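Local structure of importin subunit beta-1 (Saccharomyces cerevisiae, 5OWU) at residues Ala61-Thr64 against Leu65-Glu68; Thr406-Val409 against His410-Leu413; Asp596-Met599 against Gly600-Arg604; Ala811-Asp815 against Gly816-Gln820. The protein carries cargo into the nucleus as the beta subunit of the importin heterodimer, associating with importin alpha, which reads the classical nuclear localization signal. All coordinates share one frame; numbering follows the deposited sequence.

Contact 1: Ala61-Thr64 against Leu65-Glu68; sequences AALT and LKNE
Lys66 and Leu63 meet along one side of the helix, one turn apart and pointing the same way, with Leu63 CD2 4.2 Å from Lys66 CE. Three backbone bonds hold the turns together: Leu65 N to Ala61 O, nearly straight at 173°, Lys66 N to Ala62 O, and Asn67 N to Leu63 O at 2.9 Å. A fourth, Glu68 N to Thr64 O, is weak, its N-H angle falling to 127°, and Glu68 N also bonds to Leu65 O at 2.8 Å.

Among polar side chains, the chain of Lys66 leaves with CG anti to the backbone N (chi1 167°) and then bends at its last two torsions, bringing NZ to Asn67 OD1 at 3.0 Å. Thr64 turns its hydroxyl back beside its own backbone N, where OG1 bonds to Leu60 O. Glu68 makes a salt bridge to Arg83 through OE1.

Apolar side chains pack on neighbouring helices: Ala62 and Leu65 each touch both helix 37-48 and helix 109-126. This is a HEAT-repeat helix near its C-terminal end, packed between neighbouring helices of the solenoid.

Contact 2: Thr406-Val409 against His410-Leu413; sequences TYYV and HQAL
Gln411 is tied to Tyr407 and Tyr408 through two waters, one at each end of its amide. One water accepts from NE2 of Gln411 at 3.0 Å and pairs with Tyr407 OH; the other donates both to Gln411 OE1 and to Tyr408 O, the latter at 2.8 Å. Both bonds are consistent with the modelled orientation of the amide, and the two waters restrain its rotation. The side chain reaches this position by running extended from a CG anti to the backbone N (chi1 170°).

Four i to i+4 backbone bonds run beneath, from His410 N to Thr406 O through Leu413 N to Val409 O, the first the straightest at 167°. Val409 O also receives a weak second bond from Ala412 N.

Gln411 OE1 sits at the edge of the Tyr408 ring, 3.6 Å from CD1 and near the ring plane, with amide and ring planes 70° apart. Over a face of that same ring lies Tyr407 CD2, close above its centre. On the buried side Val409 CG1 lies 4.2 Å from Leu413 CD2, and Val409 packs on Phe393 and Ile438. The mixture of a wet, polar face and an apolar one is that of an amphipathic helix in a HEAT repeat.

Contact 3: Asp596-Met599 against Gly600-Arg604; sequences DMLM and GLFFR
Four i to i+4 bonds, from Gly600 N to Asp596 O through Phe603 N to Met599 O, make this a regular helix, with C=O...N angles of 161° or more that point almost straight down the carbonyl bonds. Along it Met599 reaches forward to the edge of Phe602 and on to Phe603.

The thioether of Met599 carries much of the side-chain contact. Its chain bends at both chi2 and chi3, each near -60°, which turns the sulfur to one aromatic ring and the methyl to the next. SD lies 3.8 Å from Phe602 CD2 and 81° off the ring normal, an edge-on Met-aromatic contact. CE goes on to Phe603, 3.5 Å from CZ and 3.6 Å from CE2.

Phe602 is also approached from Leu598. The carbonyl oxygen of Leu598 stands over one face of the ring, offset toward the rim, 3.3 Å from CG, while Leu598 CB comes within 3.9 Å of CE2; the two side chains run side by side in the same direction. On another side of the helix, Met597 CE touches Leu601 CD1 at 3.8 Å.

Outside the helix, Phe602 touches helices 536-553, 563-586 and 615-629, and Met599 touches Leu625, Phe633 and Tyr636. Asp596 instead sends OD1 to Lys635 and Tyr636.

Between the side chains, contact is largely dispersion, with the polarisable sulfur beside an aromatic edge, on top of the helix bonds that engage the backbone carbonyls; this is consistent with a hydrophobic interface between HEAT helices.

Contact 4: Ala811-Asp815 against Gly816-Gln820; sequences AMFPD and GSIKQ
Phe813 lays its ring against Ile818, whose CG2 stands over one face, offset toward the rim, and whose CD1 comes within 3.5 Å of Phe813 CD1. The two side chains cross at about a right angle. They meet within the linker that follows helix 796-812 and leads from HEAT repeat 18 into HEAT repeat 19, and the chain reverses here through a type I beta turn from Gly816 to Lys819. The bond closing that turn, Lys819 N to Gly816 O, is weak at 3.3 Å.

Gly816 takes a positive phi of 79°, where a CB would run into the carbonyl oxygen of Asp815; lacking one, the residue can take this backbone conformation.

Both the aromatic and the aliphatic group are buried: Phe813 and Ile818 each touch Val776 of helix 776-788, and Phe773 lies on Ile818 and Ser817. From helix 842-860, Gln858 reaches back through NE2 to bond Phe813 O, joining the linker to the last helix of the chain.

Just after the turn, Gln820 NE2 donates back to Ser817 O at 3.0 Å. Asp815 and Ser817 swing their side chains toward each other, with chi1 values of 55° and 46°. This brings Ser817 OG near both carboxylate oxygens but displaced from their plane, 2.7 Å from Asp815 OD1 and a doubtfully short 2.5 Å from Asp815 OD2; which oxygen takes the proton is not settled.

How the contacts relate
Contacts 1 to 4 follow one another along the chain without overlap, spread over a superhelix of HEAT repeats: repeat 2 for contact 1, repeat 10 for contact 2, repeat 14 for contact 3, and the passage from repeat 18 to 19 for contact 4. Their centres lie 51 to 63 Å apart, and none touches another; contacts 3 and 4 come nearest, with about 36 Å between nearest atoms. Contacts 1 and 2 lie on opposite sides of the chain's centre. Contacts 2 and 3 lie within helices 402-418 and 595-607, contact 1 near the end of helix 55-67, while contact 4 is an inter-helix linker. Together they sample separate places along a strand-free helical solenoid, each held by its own local contacts.

Contact 1: Ala61-Thr64 against Leu65-Glu68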
ATOM      1  N   ALA A  61     -19.882 -19.313 -19.765  1.00 26.94           N
ATOM      2  CA  ALA A  61     -20.507 -18.451 -20.765  1.00 31.43           C
ATOM      3  C   ALA A  61     -20.782 -17.068 -20.191  1.00 30.60           C
ATOM      4  O   ALA A  61     -20.367 -16.039 -20.760  1.00 27.61           O
ATOM      5  CB  ALA A  61     -21.810 -19.080 -21.258  1.00 30.63           C
ATOM      6  N   ALA A  62     -21.475 -17.034 -19.044  1.00 29.99           N
ATOM      7  CA  ALA A  62     -21.818 -15.751 -18.434  1.00 25.54           C
ATOM      8  C   ALA A  62     -20.577 -14.951 -18.057  1.00 27.08           C
ATOM      9  O   ALA A  62     -20.515 -13.738 -18.292  1.00 25.41           O
ATOM     10  CB  ALA A  62     -22.698 -15.976 -17.209  1.00 31.29           C
ATOM     11  N   LEU A  63     -19.581 -15.598 -17.456  1.00 23.35           N
ATOM     12  CA  LEU A  63     -18.433 -14.842 -16.962  1.00 24.94           C
ATOM     13  C   LEU A  63     -17.554 -14.335 -18.105  1.00 26.22           C
ATOM     14  O   LEU A  63     -16.980 -13.242 -18.011  1.00 29.30           O
ATOM     15  CB  LEU A  63     -17.622 -15.698 -15.985  1.00 33.44           C
ATOM     16  CG  LEU A  63     -18.369 -16.166 -14.724  1.00 37.89           C
ATOM     17  CD1 LEU A  63     -17.460 -17.010 -13.819  1.00 38.14           C
ATOM     18  CD2 LEU A  63     -18.947 -14.980 -13.950  1.00 48.32           C
ATOM     19  N   THR A  64     -17.425 -15.109 -19.185  1.00 30.28           N
ATOM     20  CA  THR A  64     -16.646 -14.649 -20.332  1.00 31.82           C
ATOM     21  C   THR A  64     -17.314 -13.444 -20.983  1.00 31.80           C
ATOM     22  O   THR A  64     -16.658 -12.427 -21.273  1.00 32.75           O
ATOM     23  CB  THR A  64     -16.472 -15.783 -21.350  1.00 35.37           C
ATOM     24  OG1 THR A  64     -15.896 -16.929 -20.712  1.00 35.22           O
ATOM     25  CG2 THR A  64     -15.554 -15.347 -22.493  1.00 38.32           C
ATOM     26  N   LEU A  65     -18.631 -13.516 -21.188  1.00 26.36           N
ATOM     27  CA  LEU A  65     -19.312 -12.330 -21.697  1.00 23.77           C
ATOM     28  C   LEU A  65     -19.136 -11.147 -20.743  1.00 25.85           C
ATOM     29  O   LEU A  65     -18.840 -10.027 -21.181  1.00 26.51           O
ATOM     30  CB  LEU A  65     -20.784 -12.633 -21.940  1.00 21.15           C
ATOM     31  CG  LEU A  65     -21.595 -11.457 -22.484  1.00 22.84           C
ATOM     32  CD1 LEU A  65     -20.959 -10.823 -23.742  1.00 22.60           C
ATOM     33  CD2 LEU A  65     -22.998 -11.925 -22.771  1.00 24.26           C
ATOM     34  N   LYS A  66     -19.269 -11.379 -19.431  1.00 27.68           N
ATOM     35  CA  LYS A  66     -19.068 -10.297 -18.466  1.00 26.02           C
ATOM     36  C   LYS A  66     -17.704  -9.661 -18.643  1.00 30.84           C
ATOM     37  O   LYS A  66     -17.566  -8.433 -18.599  1.00 27.53           O
ATOM     38  CB  LYS A  66     -19.211 -10.813 -17.030  1.00 25.63           C
ATOM     39  CG  LYS A  66     -18.717  -9.832 -15.941  1.00 32.33           C
ATOM     40  CD  LYS A  66     -18.512 -10.523 -14.625  1.00 49.81           C
ATOM     41  CE  LYS A  66     -17.176 -11.250 -14.590  1.00 42.90           C
ATOM     42  NZ  LYS A  66     -16.097 -10.413 -13.980  1.00 42.14           N
ATOM     43  N   ASN A  67     -16.678 -10.485 -18.818  1.00 26.58           N
ATOM     44  CA  ASN A  67     -15.328  -9.974 -18.991  1.00 32.13           C
ATOM     45  C   ASN A  67     -15.120  -9.308 -20.342  1.00 33.44           C
ATOM     46  O   ASN A  67     -14.079  -8.678 -20.536  1.00 33.08           O
ATOM     47  CB  ASN A  67     -14.318 -11.103 -18.805  1.00 39.37           C
ATOM     48  CG  ASN A  67     -14.162 -11.504 -17.348  1.00 46.96           C
ATOM     49  OD1 ASN A  67     -14.388 -10.697 -16.438  1.00 37.71           O
ATOM     50  ND2 ASN A  67     -13.775 -12.751 -17.122  1.00 51.52           N
ATOM     51  N   GLU A  68     -16.067  -9.427 -21.271  1.00 33.19           N
ATOM     52  CA  GLU A  68     -16.036  -8.604 -22.479  1.00 31.80           C
ATOM     53  C   GLU A  68     -16.877  -7.333 -22.352  1.00 34.38           C
ATOM     54  O   GLU A  68     -17.052  -6.613 -23.342  1.00 29.10           O
ATOM     55  CB  GLU A  68     -16.515  -9.416 -23.685  1.00 26.15           C
ATOM     56  CG  GLU A  68     -15.638 -10.615 -24.018  1.00 30.52           C
ATOM     57  CD  GLU A  68     -14.210 -10.226 -24.353  1.00 40.65           C
ATOM     58  OE1 GLU A  68     -14.015  -9.162 -24.970  1.00 32.73           O
ATOM     59  OE2 GLU A  68     -13.281 -10.973 -23.986  1.00 46.11           O
TER

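Contact 2: Thr406-Val409 against His410-Leu413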
ATOM      1  N   THR A 406       8.724  11.888  28.639  1.00 22.01           N
ATOM      2  CA  THR A 406      10.005  11.798  29.334  1.00 27.21           C
ATOM      3  C   THR A 406       9.804  11.524  30.817  1.00 31.77           C
ATOM      4  O   THR A 406      10.517  10.698  31.412  1.00 24.36           O
ATOM      5  CB  THR A 406      10.797  13.093  29.129  1.00 32.87           C
ATOM      6  OG1 THR A 406      11.030  13.289  27.730  1.00 40.70           O
ATOM      7  CG2 THR A 406      12.134  13.041  29.863  1.00 43.55           C
ATOM      8  N   TYR A 407       8.835  12.211  31.432  1.00 28.59           N
ATOM      9  CA  TYR A 407       8.572  12.002  32.851  1.00 28.71           C
ATOM     10  C   TYR A 407       8.177  10.556  33.123  1.00 26.89           C
ATOM     11  O   TYR A 407       8.742   9.895  34.010  1.00 25.52           O
ATOM     12  CB  TYR A 407       7.483  12.964  33.338  1.00 28.02           C
ATOM     13  CG  TYR A 407       7.186  12.783  34.804  1.00 26.68           C
ATOM     14  CD1 TYR A 407       7.986  13.384  35.775  1.00 27.74           C
ATOM     15  CD2 TYR A 407       6.128  11.988  35.227  1.00 28.93           C
ATOM     16  CE1 TYR A 407       7.728  13.209  37.127  1.00 32.91           C
ATOM     17  CE2 TYR A 407       5.864  11.806  36.579  1.00 32.64           C
ATOM     18  CZ  TYR A 407       6.666  12.420  37.524  1.00 31.98           C
ATOM     19  OH  TYR A 407       6.408  12.242  38.876  1.00 28.00           O
ATOM     20  N   TYR A 408       7.217  10.029  32.358  1.00 24.14           N
ATOM     21  CA  TYR A 408       6.711   8.697  32.683  1.00 26.76           C
ATOM     22  C   TYR A 408       7.621   7.572  32.206  1.00 23.43           C
ATOM     23  O   TYR A 408       7.609   6.488  32.798  1.00 27.49           O
ATOM     24  CB  TYR A 408       5.291   8.542  32.138  1.00 25.62           C
ATOM     25  CG  TYR A 408       4.334   9.371  32.964  1.00 28.05           C
ATOM     26  CD1 TYR A 408       4.102   9.061  34.299  1.00 29.12           C
ATOM     27  CD2 TYR A 408       3.708  10.489  32.432  1.00 24.14           C
ATOM     28  CE1 TYR A 408       3.251   9.827  35.074  1.00 30.31           C
ATOM     29  CE2 TYR A 408       2.858  11.265  33.201  1.00 28.56           C
ATOM     30  CZ  TYR A 408       2.631  10.928  34.519  1.00 30.09           C
ATOM     31  OH  TYR A 408       1.787  11.691  35.294  1.00 29.20           O
ATOM     32  N   VAL A 409       8.435   7.805  31.182  1.00 25.43           N
ATOM     33  CA  VAL A 409       9.477   6.841  30.848  1.00 24.40           C
ATOM     34  C   VAL A 409      10.486   6.763  31.980  1.00 28.24           C
ATOM     35  O   VAL A 409      10.856   5.674  32.430  1.00 29.88           O
ATOM     36  CB  VAL A 409      10.148   7.213  29.514  1.00 22.59           C
ATOM     37  CG1 VAL A 409      11.471   6.465  29.344  1.00 22.24           C
ATOM     38  CG2 VAL A 409       9.208   6.911  28.356  1.00 24.49           C
ATOM     39  N   HIS A 410      10.948   7.917  32.461  1.00 22.96           N
ATOM     40  CA  HIS A 410      11.848   7.905  33.608  1.00 34.13           C
ATOM     41  C   HIS A 410      11.236   7.135  34.775  1.00 32.72           C
ATOM     42  O   HIS A 410      11.911   6.326  35.419  1.00 32.58           O
ATOM     43  CB  HIS A 410      12.186   9.335  34.034  1.00 35.97           C
ATOM     44  CG  HIS A 410      13.248   9.409  35.085  1.00 55.52           C
ATOM     45  ND1 HIS A 410      12.975   9.279  36.430  1.00 57.20           N
ATOM     46  CD2 HIS A 410      14.587   9.582  34.988  1.00 65.17           C
ATOM     47  CE1 HIS A 410      14.101   9.377  37.117  1.00 58.09           C
ATOM     48  NE2 HIS A 410      15.093   9.563  36.266  1.00 54.89           N
ATOM     49  N   GLN A 411       9.948   7.358  35.051  1.00 33.15           N
ATOM     50  CA  GLN A 411       9.319   6.692  36.190  1.00 36.46           C
ATOM     51  C   GLN A 411       9.207   5.182  35.976  1.00 37.15           C
ATOM     52  O   GLN A 411       9.410   4.400  36.912  1.00 32.82           O
ATOM     53  CB  GLN A 411       7.938   7.304  36.447  1.00 37.79           C
ATOM     54  CG  GLN A 411       7.078   6.559  37.454  1.00 53.51           C
ATOM     55  CD  GLN A 411       5.777   7.285  37.742  1.00 47.43           C
ATOM     56  OE1 GLN A 411       4.734   6.980  37.154  1.00 48.90           O
ATOM     57  NE2 GLN A 411       5.832   8.257  38.645  1.00 47.79           N
ATOM     58  N   ALA A 412       8.888   4.749  34.757  1.00 33.11           N
ATOM     59  CA  ALA A 412       8.523   3.359  34.507  1.00 33.94           C
ATOM     60  C   ALA A 412       9.679   2.490  34.029  1.00 26.85           C
ATOM     61  O   ALA A 412       9.548   1.260  34.023  1.00 24.78           O
ATOM     62  CB  ALA A 412       7.397   3.293  33.469  1.00 34.24           C
ATOM     63  N   LEU A 413      10.798   3.080  33.633  1.00 25.71           N
ATOM     64  CA  LEU A 413      11.839   2.294  32.984  1.00 29.20           C
ATOM     65  C   LEU A 413      12.385   1.202  33.893  1.00 32.27           C
ATOM     66  O   LEU A 413      12.602   0.085  33.397  1.00 32.04           O
ATOM     67  CB  LEU A 413      12.955   3.225  32.491  1.00 27.02           C
ATOM     68  CG  LEU A 413      13.912   2.745  31.394  1.00 41.20           C
ATOM     69  CD1 LEU A 413      13.238   1.923  30.305  1.00 35.18           C
ATOM     70  CD2 LEU A 413      14.568   3.973  30.790  1.00 45.75           C
TER
HETATM   71  O   HOH W   1       4.485  10.718  39.570  1.00 57.45           O
HETATM   72  O   HOH W   2       5.527   5.806  34.564  1.00 43.81           O

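Contact 3: Asp596-Met599 against Gly600-Arg604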
ATOM      1  N   ASP A 596      39.090  -9.258  -5.545  1.00 37.34           N
ATOM      2  CA  ASP A 596      39.210 -10.525  -6.255  1.00 37.34           C
ATOM      3  C   ASP A 596      38.430 -11.617  -5.542  1.00 47.44           C
ATOM      4  O   ASP A 596      37.511 -12.227  -6.111  1.00 46.83           O
ATOM      5  CB  ASP A 596      40.686 -10.913  -6.387  1.00 50.92           C
ATOM      6  CG  ASP A 596      41.385 -10.194  -7.533  1.00 58.11           C
ATOM      7  OD1 ASP A 596      40.697  -9.499  -8.311  1.00 58.36           O
ATOM      8  OD2 ASP A 596      42.619 -10.339  -7.666  1.00 54.84           O
ATOM      9  N   MET A 597      38.755 -11.841  -4.268  1.00 45.84           N
ATOM     10  CA  MET A 597      38.107 -12.918  -3.536  1.00 43.90           C
ATOM     11  C   MET A 597      36.597 -12.773  -3.623  1.00 46.51           C
ATOM     12  O   MET A 597      35.882 -13.725  -3.969  1.00 38.87           O
ATOM     13  CB  MET A 597      38.586 -12.919  -2.085  1.00 52.17           C
ATOM     14  CG  MET A 597      38.036 -14.065  -1.255  1.00 66.74           C
ATOM     15  SD  MET A 597      37.374 -13.516   0.327  1.00 75.13           S
ATOM     16  CE  MET A 597      36.085 -12.405  -0.199  1.00 59.82           C
ATOM     17  N   LEU A 598      36.097 -11.560  -3.385  1.00 44.35           N
ATOM     18  CA  LEU A 598      34.654 -11.365  -3.376  1.00 42.79           C
ATOM     19  C   LEU A 598      34.052 -11.777  -4.708  1.00 40.50           C
ATOM     20  O   LEU A 598      33.091 -12.557  -4.753  1.00 37.94           O
ATOM     21  CB  LEU A 598      34.316  -9.909  -3.042  1.00 38.99           C
ATOM     22  CG  LEU A 598      34.471  -9.529  -1.566  1.00 42.58           C
ATOM     23  CD1 LEU A 598      34.281  -8.031  -1.371  1.00 44.53           C
ATOM     24  CD2 LEU A 598      33.493 -10.306  -0.699  1.00 50.06           C
ATOM     25  N   MET A 599      34.637 -11.308  -5.814  1.00 39.75           N
ATOM     26  CA  MET A 599      34.071 -11.653  -7.112  1.00 33.77           C
ATOM     27  C   MET A 599      34.137 -13.156  -7.331  1.00 37.43           C
ATOM     28  O   MET A 599      33.185 -13.757  -7.851  1.00 38.68           O
ATOM     29  CB  MET A 599      34.790 -10.892  -8.229  1.00 38.41           C
ATOM     30  CG  MET A 599      34.467  -9.389  -8.267  1.00 41.06           C
ATOM     31  SD  MET A 599      32.704  -9.005  -8.433  1.00 42.21           S
ATOM     32  CE  MET A 599      32.303  -9.831  -9.971  1.00 53.55           C
ATOM     33  N   GLY A 600      35.225 -13.789  -6.885  1.00 40.75           N
ATOM     34  CA  GLY A 600      35.291 -15.238  -6.957  1.00 45.12           C
ATOM     35  C   GLY A 600      34.078 -15.886  -6.326  1.00 44.78           C
ATOM     36  O   GLY A 600      33.462 -16.789  -6.900  1.00 43.47           O
ATOM     37  N   LEU A 601      33.694 -15.409  -5.140  1.00 41.89           N
ATOM     38  CA  LEU A 601      32.509 -15.936  -4.477  1.00 36.11           C
ATOM     39  C   LEU A 601      31.249 -15.603  -5.264  1.00 39.55           C
ATOM     40  O   LEU A 601      30.386 -16.466  -5.481  1.00 37.86           O
ATOM     41  CB  LEU A 601      32.437 -15.382  -3.056  1.00 38.17           C
ATOM     42  CG  LEU A 601      33.616 -15.757  -2.167  1.00 42.17           C
ATOM     43  CD1 LEU A 601      33.488 -15.068  -0.800  1.00 49.69           C
ATOM     44  CD2 LEU A 601      33.730 -17.279  -2.049  1.00 53.88           C
ATOM     45  N   PHE A 602      31.146 -14.362  -5.744  1.00 39.90           N
ATOM     46  CA  PHE A 602      29.912 -13.949  -6.401  1.00 40.74           C
ATOM     47  C   PHE A 602      29.675 -14.772  -7.661  1.00 37.82           C
ATOM     48  O   PHE A 602      28.589 -15.335  -7.854  1.00 37.07           O
ATOM     49  CB  PHE A 602      29.961 -12.449  -6.702  1.00 35.29           C
ATOM     50  CG  PHE A 602      30.022 -11.576  -5.464  1.00 39.98           C
ATOM     51  CD1 PHE A 602      29.526 -12.027  -4.245  1.00 41.75           C
ATOM     52  CD2 PHE A 602      30.574 -10.307  -5.521  1.00 43.28           C
ATOM     53  CE1 PHE A 602      29.586 -11.231  -3.114  1.00 41.22           C
ATOM     54  CE2 PHE A 602      30.634  -9.505  -4.388  1.00 39.62           C
ATOM     55  CZ  PHE A 602      30.137  -9.968  -3.185  1.00 34.91           C
ATOM     56  N   PHE A 603      30.696 -14.903  -8.505  1.00 45.54           N
ATOM     57  CA  PHE A 603      30.560 -15.771  -9.667  1.00 50.23           C
ATOM     58  C   PHE A 603      30.158 -17.179  -9.253  1.00 45.75           C
ATOM     59  O   PHE A 603      29.256 -17.773  -9.856  1.00 47.01           O
ATOM     60  CB  PHE A 603      31.859 -15.781 -10.472  1.00 51.48           C
ATOM     61  CG  PHE A 603      32.099 -14.514 -11.237  1.00 37.85           C
ATOM     62  CD1 PHE A 603      31.093 -13.959 -12.006  1.00 44.01           C
ATOM     63  CD2 PHE A 603      33.320 -13.861 -11.166  1.00 51.20           C
ATOM     64  CE1 PHE A 603      31.303 -12.785 -12.706  1.00 52.68           C
ATOM     65  CE2 PHE A 603      33.533 -12.688 -11.866  1.00 49.68           C
ATOM     66  CZ  PHE A 603      32.523 -12.152 -12.635  1.00 44.72           C
ATOM     67  N   ARG A 604      30.778 -17.718  -8.201  1.00 42.07           N
ATOM     68  CA  ARG A 604      30.379 -19.047  -7.757  1.00 45.54           C
ATOM     69  C   ARG A 604      28.897 -19.064  -7.418  1.00 51.29           C
ATOM     70  O   ARG A 604      28.145 -19.929  -7.891  1.00 44.31           O
ATOM     71  CB  ARG A 604      31.239 -19.489  -6.572  1.00 48.02           C
ATOM     72  CG  ARG A 604      32.641 -19.923  -6.987  1.00 55.78           C
ATOM     73  CD  ARG A 604      33.565 -20.082  -5.798  1.00 52.59           C
ATOM     74  NE  ARG A 604      33.048 -21.038  -4.826  1.00 56.97           N
ATOM     75  CZ  ARG A 604      33.550 -21.208  -3.607  1.00 56.81           C
ATOM     76  NH1 ARG A 604      34.583 -20.481  -3.201  1.00 55.60           N
ATOM     77  NH2 ARG A 604      33.011 -22.099  -2.786  1.00 56.00           N
TER

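Contact 4: Ala811-Asp815 against Gly816-Gln820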
ATOM      1  N   ALA A 811      19.107  28.989 -16.400  1.00 45.49           N
ATOM      2  CA  ALA A 811      20.491  29.432 -16.534  1.00 43.04           C
ATOM      3  C   ALA A 811      21.080  29.046 -17.882  1.00 53.00           C
ATOM      4  O   ALA A 811      22.009  29.699 -18.363  1.00 44.85           O
ATOM      5  CB  ALA A 811      21.340  28.837 -15.414  1.00 48.01           C
ATOM      6  N   MET A 812      20.577  27.973 -18.495  1.00 47.75           N
ATOM      7  CA  MET A 812      21.139  27.530 -19.764  1.00 45.71           C
ATOM      8  C   MET A 812      20.768  28.448 -20.921  1.00 52.83           C
ATOM      9  O   MET A 812      21.463  28.454 -21.943  1.00 45.60           O
ATOM     10  CB  MET A 812      20.675  26.114 -20.074  1.00 34.53           C
ATOM     11  CG  MET A 812      21.337  25.054 -19.226  1.00 38.73           C
ATOM     12  SD  MET A 812      20.679  23.431 -19.573  1.00 40.04           S
ATOM     13  CE  MET A 812      21.028  23.291 -21.322  1.00 38.40           C
ATOM     14  N   PHE A 813      19.670  29.196 -20.815  1.00 40.31           N
ATOM     15  CA  PHE A 813      19.234  30.052 -21.918  1.00 42.12           C
ATOM     16  C   PHE A 813      19.192  31.510 -21.475  1.00 60.65           C
ATOM     17  O   PHE A 813      18.130  32.009 -21.063  1.00 53.20           O
ATOM     18  CB  PHE A 813      17.860  29.615 -22.428  1.00 40.55           C
ATOM     19  CG  PHE A 813      17.825  28.213 -22.995  1.00 43.59           C
ATOM     20  CD1 PHE A 813      17.585  27.124 -22.174  1.00 35.26           C
ATOM     21  CD2 PHE A 813      18.014  27.991 -24.356  1.00 45.34           C
ATOM     22  CE1 PHE A 813      17.542  25.840 -22.691  1.00 41.26           C
ATOM     23  CE2 PHE A 813      17.971  26.706 -24.881  1.00 35.32           C
ATOM     24  CZ  PHE A 813      17.736  25.633 -24.050  1.00 35.13           C
ATOM     25  N   PRO A 814      20.303  32.247 -21.548  1.00 63.16           N
ATOM     26  CA  PRO A 814      20.248  33.687 -21.262  1.00 64.71           C
ATOM     27  C   PRO A 814      19.758  34.530 -22.428  1.00 69.86           C
ATOM     28  O   PRO A 814      19.626  35.747 -22.270  1.00 78.62           O
ATOM     29  CB  PRO A 814      21.705  34.015 -20.918  1.00 70.70           C
ATOM     30  CG  PRO A 814      22.492  33.078 -21.762  1.00 66.16           C
ATOM     31  CD  PRO A 814      21.681  31.799 -21.840  1.00 63.76           C
ATOM     32  N   ASP A 815      19.482  33.926 -23.585  1.00 69.65           N
ATOM     33  CA  ASP A 815      19.016  34.674 -24.746  1.00 72.93           C
ATOM     34  C   ASP A 815      17.559  35.102 -24.636  1.00 68.88           C
ATOM     35  O   ASP A 815      17.085  35.827 -25.515  1.00 69.25           O
ATOM     36  CB  ASP A 815      19.199  33.837 -26.020  1.00 77.27           C
ATOM     37  CG  ASP A 815      18.530  32.476 -25.932  1.00 73.04           C
ATOM     38  OD1 ASP A 815      18.379  31.951 -24.810  1.00 62.88           O
ATOM     39  OD2 ASP A 815      18.155  31.933 -26.994  1.00 72.20           O
ATOM     40  N   GLY A 816      16.836  34.673 -23.605  1.00 54.24           N
ATOM     41  CA  GLY A 816      15.426  34.995 -23.509  1.00 47.91           C
ATOM     42  C   GLY A 816      14.528  34.136 -24.370  1.00 50.41           C
ATOM     43  O   GLY A 816      13.327  34.406 -24.446  1.00 46.89           O
ATOM     44  N   SER A 817      15.074  33.097 -25.012  1.00 41.55           N
ATOM     45  CA  SER A 817      14.298  32.253 -25.916  1.00 45.13           C
ATOM     46  C   SER A 817      13.258  31.401 -25.193  1.00 39.04           C
ATOM     47  O   SER A 817      12.357  30.863 -25.847  1.00 44.81           O
ATOM     48  CB  SER A 817      15.231  31.334 -26.717  1.00 47.12           C
ATOM     49  OG  SER A 817      16.205  30.724 -25.889  1.00 45.75           O
ATOM     50  N   ILE A 818      13.374  31.234 -23.876  1.00 43.92           N
ATOM     51  CA  ILE A 818      12.409  30.450 -23.119  1.00 44.62           C
ATOM     52  C   ILE A 818      11.755  31.275 -22.008  1.00 43.65           C
ATOM     53  O   ILE A 818      11.121  30.722 -21.110  1.00 36.87           O
ATOM     54  CB  ILE A 818      13.062  29.171 -22.558  1.00 38.50           C
ATOM     55  CG1 ILE A 818      14.153  29.509 -21.533  1.00 39.94           C
ATOM     56  CG2 ILE A 818      13.644  28.343 -23.698  1.00 37.87           C
ATOM     57  CD1 ILE A 818      14.645  28.298 -20.752  1.00 40.19           C
ATOM     58  N   LYS A 819      11.881  32.600 -22.065  1.00 45.41           N
ATOM     59  CA  LYS A 819      11.339  33.432 -20.994  1.00 47.89           C
ATOM     60  C   LYS A 819       9.820  33.337 -20.902  1.00 43.67           C
ATOM     61  O   LYS A 819       9.261  33.603 -19.839  1.00 39.23           O
ATOM     62  CB  LYS A 819      11.764  34.887 -21.192  1.00 56.58           C
ATOM     63  CG  LYS A 819      11.165  35.566 -22.413  1.00 59.45           C
ATOM     64  CD  LYS A 819      11.663  37.000 -22.525  1.00 67.93           C
ATOM     65  CE  LYS A 819      11.096  37.706 -23.742  1.00 69.42           C
ATOM     66  NZ  LYS A 819      11.592  39.105 -23.845  1.00 79.65           N
ATOM     67  N   GLN A 820       9.147  32.936 -21.982  1.00 48.05           N
ATOM     68  CA  GLN A 820       7.694  32.797 -21.974  1.00 42.65           C
ATOM     69  C   GLN A 820       7.198  31.807 -20.919  1.00 50.46           C
ATOM     70  O   GLN A 820       6.013  31.835 -20.565  1.00 43.84           O
ATOM     71  CB  GLN A 820       7.194  32.352 -23.350  1.00 46.03           C
ATOM     72  CG  GLN A 820       7.763  31.023 -23.838  1.00 45.86           C
ATOM     73  CD  GLN A 820       9.063  31.167 -24.612  1.00 43.80           C
ATOM     74  OE1 GLN A 820       9.710  32.213 -24.576  1.00 46.24           O
ATOM     75  NE2 GLN A 820       9.454  30.108 -25.311  1.00 44.69           N
TER